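PDB 5EPE: SAM-dependent methyltransferase from Thiobacillus denitrificans, which transfers methyl groups from S-adenosylmethionine to an acceptor, and binds the spent cofactor S-adenosyl-L-homocysteine. Local coordinates for the interface of chains A and B. Sequence-based numbering; all coordinates share one arbitrary frame. Chains: chain A/B, SAM-dependent methyltransferase.

Contact 1: the interface of chains A and B. Residues chain A 197-198, 200-201, 204; chain B 33, 181-183.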
# COMPACT_ATOMS: atom_id res chain seq x y z
N ALA A 197 -3.08 30.96 -15.75
CA ALA A 197 -2.07 31.94 -15.37
C ALA A 197 -2.25 33.30 -15.96
O ALA A 197 -1.91 34.33 -15.32
CB ALA A 197 -0.67 31.42 -15.62
N ALA A 198 -2.79 33.35 -17.16
CA ALA A 198 -3.06 34.64 -17.79
C ALA A 198 -4.06 35.44 -17.01
O ALA A 198 -4.05 36.66 -17.09
CB ALA A 198 -3.57 34.45 -19.24
N TRP A 200 -4.10 35.76 -13.86
CA TRP A 200 -3.46 36.39 -12.72
C TRP A 200 -2.88 37.75 -13.11
O TRP A 200 -3.05 38.72 -12.37
CB TRP A 200 -2.38 35.48 -12.10
CG TRP A 200 -2.83 34.07 -11.90
CD1 TRP A 200 -4.09 33.62 -11.66
CD2 TRP A 200 -1.99 32.93 -11.90
NE1 TRP A 200 -4.10 32.24 -11.57
CE2 TRP A 200 -2.81 31.79 -11.72
CE3 TRP A 200 -0.61 32.76 -12.04
CZ2 TRP A 200 -2.31 30.52 -11.69
CZ3 TRP A 200 -0.10 31.47 -11.99
CH2 TRP A 200 -0.96 30.38 -11.81
N LEU A 201 -2.23 37.84 -14.27
CA LEU A 201 -1.67 39.12 -14.71
C LEU A 201 -2.79 40.12 -14.97
O LEU A 201 -2.72 41.28 -14.59
CB LEU A 201 -0.80 38.89 -15.96
CG LEU A 201 -0.13 40.15 -16.52
CD1 LEU A 201 0.73 40.80 -15.47
CD2 LEU A 201 0.67 39.86 -17.79
N ARG A 204 -4.18 41.35 -11.61
CA ARG A 204 -3.29 42.26 -10.90
C ARG A 204 -3.27 43.65 -11.51
O ARG A 204 -3.33 44.66 -10.77
CB ARG A 204 -1.84 41.73 -10.86
CG ARG A 204 -0.84 42.66 -10.15
CD ARG A 204 -1.27 42.98 -8.70
NE ARG A 204 -0.46 44.05 -8.19
CZ ARG A 204 0.68 43.92 -7.51
NH1 ARG A 204 1.19 42.76 -7.12
NH2 ARG A 204 1.30 45.02 -7.17
N ARG B 33 3.00 40.03 -22.28
CA ARG B 33 2.32 41.14 -22.98
C ARG B 33 3.30 42.27 -23.16
O ARG B 33 3.04 43.39 -22.80
CB ARG B 33 1.06 41.61 -22.19
CG ARG B 33 0.14 40.42 -21.94
CD ARG B 33 -1.09 40.80 -21.14
NE ARG B 33 -1.67 39.56 -20.64
CZ ARG B 33 -2.64 39.47 -19.73
NH1 ARG B 33 -3.01 38.24 -19.35
NH2 ARG B 33 -3.26 40.59 -19.27
N VAL B 181 2.49 35.94 -7.84
CA VAL B 181 2.83 35.28 -9.06
C VAL B 181 1.79 35.67 -10.08
O VAL B 181 0.58 35.32 -9.93
CB VAL B 181 2.90 33.73 -8.92
CG1 VAL B 181 3.14 33.06 -10.27
CG2 VAL B 181 3.96 33.33 -7.89
N VAL B 182 2.21 36.37 -11.12
CA VAL B 182 1.26 36.87 -12.12
C VAL B 182 1.25 36.14 -13.44
O VAL B 182 0.40 36.44 -14.28
CB VAL B 182 1.45 38.39 -12.36
CG1 VAL B 182 1.15 39.14 -11.08
CG2 VAL B 182 2.84 38.70 -12.89
N GLU B 183 2.24 35.28 -13.66
CA GLU B 183 2.28 34.44 -14.84
C GLU B 183 3.31 33.35 -14.61
O GLU B 183 4.19 33.48 -13.77
CB GLU B 183 2.57 35.23 -16.12
CG GLU B 183 1.34 35.40 -17.05
CD GLU B 183 0.94 34.14 -17.83
OE1 GLU B 183 0.08 34.20 -18.76
OE2 GLU B 183 1.55 33.06 -17.57
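B:Val182 breaks the regular path of its strand where it meets A:Leu201: its phi and psi of -106° and -11° depart from extended values, and its carbonyl O lies 3.0 Å from A:Leu201 N on a chain A helix, although that N-H points elsewhere and no hydrogen bond forms. The B:Val182 side chain lies against the outside of the same helix, CG2 touching A:Leu201 CD1 at 3.9 Å and CG1 resting on the aliphatic start of A:Arg204. A:Leu201 sends its other methyl, CD2, over one face of the B:Arg33 guanidinium, off centre toward the rim and 3.7 Å from NE, its CG being anti to the backbone N (chi1 -179°). The extended B:Arg33 chain carries NH1 to A:Ala198 O, a hydrogen bond of 2.9 Å that is bent at the hydrogen and meets the carbonyl somewhat out of its plane. Cut back to an alanine, B:Arg33 would probably leave A:Ala198 O without this donor and A:Leu201 CD2 without its flat neighbour. B:Glu183, bent at chi2, lays its carboxylate along the helix, OE2 reaching A:Ala197 CB at 3.4 Å. B:Val181 O sits off the plane of the A:Trp200 indole, near the rim at CE3 and 3.5 Å from it, while A:Ala197 CA of the same helix covers the centre of the other face. The patch thus sets helix 189-209 of chain A against strand 179-186 of chain B, with B:Arg33 reaching in from a loop just after helix 22-31.

Contact 2: the interface of chains A and B. Residues chain A 227-228, 230-231, 235; chain B 167-168, 171, 184.
Helix 216-237 of chain A packs against the start of helix 167-177 of chain B, and strand 179-186 of chain B adds B:Met184, modelled as selenomethionine, beside them. A:Ala231 is the small residue around which the helices fit. Its CB meets B:Leu171 CD1 at 3.8 Å and B:Leu167 CD2 at 4.0 Å, and the ring carbon CG of B:Pro168 lies against it too, so one methyl is shared among three apolar neighbours. B:Leu171 CD1 also faces the backbone O of A:Pro227, one turn earlier on the chain A helix. B:Leu167 holds its CG anti to the backbone N (chi1 -174°), which directs CD2 between A:Ala231 and the aliphatic part of A:Arg235; CD2 touches A:Arg235 CD at 3.9 Å, the two side chains crossing at about a right angle. Here A:Arg235 meets B:Leu167 through its aliphatic CD, while its CB lies over one face of the A:Tyr230 ring, toward the rim, and probably helps to hold it. The selenomethionine approaches the same ring at its edge, in plane, with CE 3.7 Å from A:Tyr230 CE2. At the far side of the patch A:Glu228 CG passes the B:Pro168 carbonyl O at 3.5 Å. The contacts among these residues are mainly apolar packing, one side of the long helix that leads into strand 238-247 of chain A lying over the helix that precedes strand 179-186 of chain B.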
# COMPACT_ATOMS: atom_id res chain seq x y z
N PRO A 227 -2.91 30.69 -7.60
CA PRO A 227 -1.83 29.89 -8.16
C PRO A 227 -1.73 28.55 -7.39
O PRO A 227 -1.61 27.52 -8.01
CB PRO A 227 -0.60 30.77 -7.98
CG PRO A 227 -1.17 32.18 -8.12
CD PRO A 227 -2.48 32.09 -7.42
N GLU A 228 -1.79 28.63 -6.06
CA GLU A 228 -1.65 27.39 -5.25
C GLU A 228 -2.81 26.49 -5.38
O GLU A 228 -2.59 25.28 -5.48
CB GLU A 228 -1.46 27.70 -3.75
CG GLU A 228 -0.10 28.21 -3.48
CD GLU A 228 -0.10 29.02 -2.20
OE1 GLU A 228 0.11 30.23 -2.33
OE2 GLU A 228 -0.26 28.47 -1.06
N TYR A 230 -4.84 26.28 -8.03
CA TYR A 230 -4.70 25.73 -9.38
C TYR A 230 -3.65 24.59 -9.41
O TYR A 230 -3.90 23.52 -9.94
CB TYR A 230 -4.33 26.87 -10.39
CG TYR A 230 -3.83 26.34 -11.66
CD1 TYR A 230 -4.69 25.69 -12.54
CD2 TYR A 230 -2.48 26.43 -12.00
CE1 TYR A 230 -4.22 25.12 -13.69
CE2 TYR A 230 -2.00 25.91 -13.18
CZ TYR A 230 -2.88 25.27 -14.05
OH TYR A 230 -2.45 24.68 -15.23
N ALA A 231 -2.46 24.83 -8.86
CA ALA A 231 -1.38 23.84 -8.90
C ALA A 231 -1.72 22.56 -8.09
O ALA A 231 -1.38 21.48 -8.49
CB ALA A 231 -0.10 24.46 -8.39
N ARG A 235 -4.29 21.46 -11.91
CA ARG A 235 -3.21 21.11 -12.84
C ARG A 235 -2.96 19.61 -12.91
O ARG A 235 -2.66 19.08 -13.95
CB ARG A 235 -1.93 21.87 -12.47
CG ARG A 235 -0.91 21.89 -13.56
CD ARG A 235 0.30 22.73 -13.20
NE ARG A 235 1.07 23.03 -14.41
CZ ARG A 235 2.00 22.24 -14.93
NH1 ARG A 235 2.39 21.17 -14.33
NH2 ARG A 235 2.58 22.58 -16.13
N LEU B 167 5.49 22.04 -6.75
CA LEU B 167 4.98 23.31 -7.32
C LEU B 167 4.04 24.15 -6.41
O LEU B 167 4.24 25.35 -6.29
CB LEU B 167 4.27 23.01 -8.65
CG LEU B 167 3.80 24.26 -9.43
CD1 LEU B 167 4.96 25.19 -9.81
CD2 LEU B 167 3.07 23.86 -10.70
N PRO B 168 3.03 23.53 -5.76
CA PRO B 168 2.20 24.37 -4.89
C PRO B 168 3.02 25.09 -3.80
O PRO B 168 2.84 26.28 -3.57
CB PRO B 168 1.19 23.38 -4.29
CG PRO B 168 1.16 22.22 -5.20
CD PRO B 168 2.57 22.12 -5.76
N LEU B 171 5.27 27.83 -5.45
CA LEU B 171 4.43 29.02 -5.65
C LEU B 171 4.12 29.75 -4.36
O LEU B 171 4.23 30.99 -4.31
CB LEU B 171 3.15 28.66 -6.39
CG LEU B 171 3.34 28.21 -7.84
CD1 LEU B 171 2.06 27.56 -8.33
CD2 LEU B 171 3.72 29.42 -8.67
N MSE B 184 3.22 32.31 -15.43
CA MSE B 184 4.24 31.26 -15.42
C MSE B 184 4.18 30.43 -16.65
O MSE B 184 3.08 30.17 -17.19
CB MSE B 184 4.25 30.34 -14.17
CG MSE B 184 2.99 29.56 -14.11
SE MSE B 184 2.83 28.41 -12.48
CE MSE B 184 1.40 27.25 -13.13

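Contact 1 and contact 2 belong to one interface, their C-alpha centres about 12 Å apart. They share strand 179-186 of chain B: its residues 181 to 183 serve contact 1, and the next residue serves contact 2. On chain A they use the consecutive helices 189-209 and 216-237, so the two helices face the strand and helix 167-177 of the partner from the same side. Contact 1 adds a polar link to its packing, whereas the residues described in contact 2 meet mainly through carbon. Different elements of identical chains meet, and the interface is not an exact two-fold; whether this pairing within the deposited twelve-chain assembly is biological, the structure alone does not show.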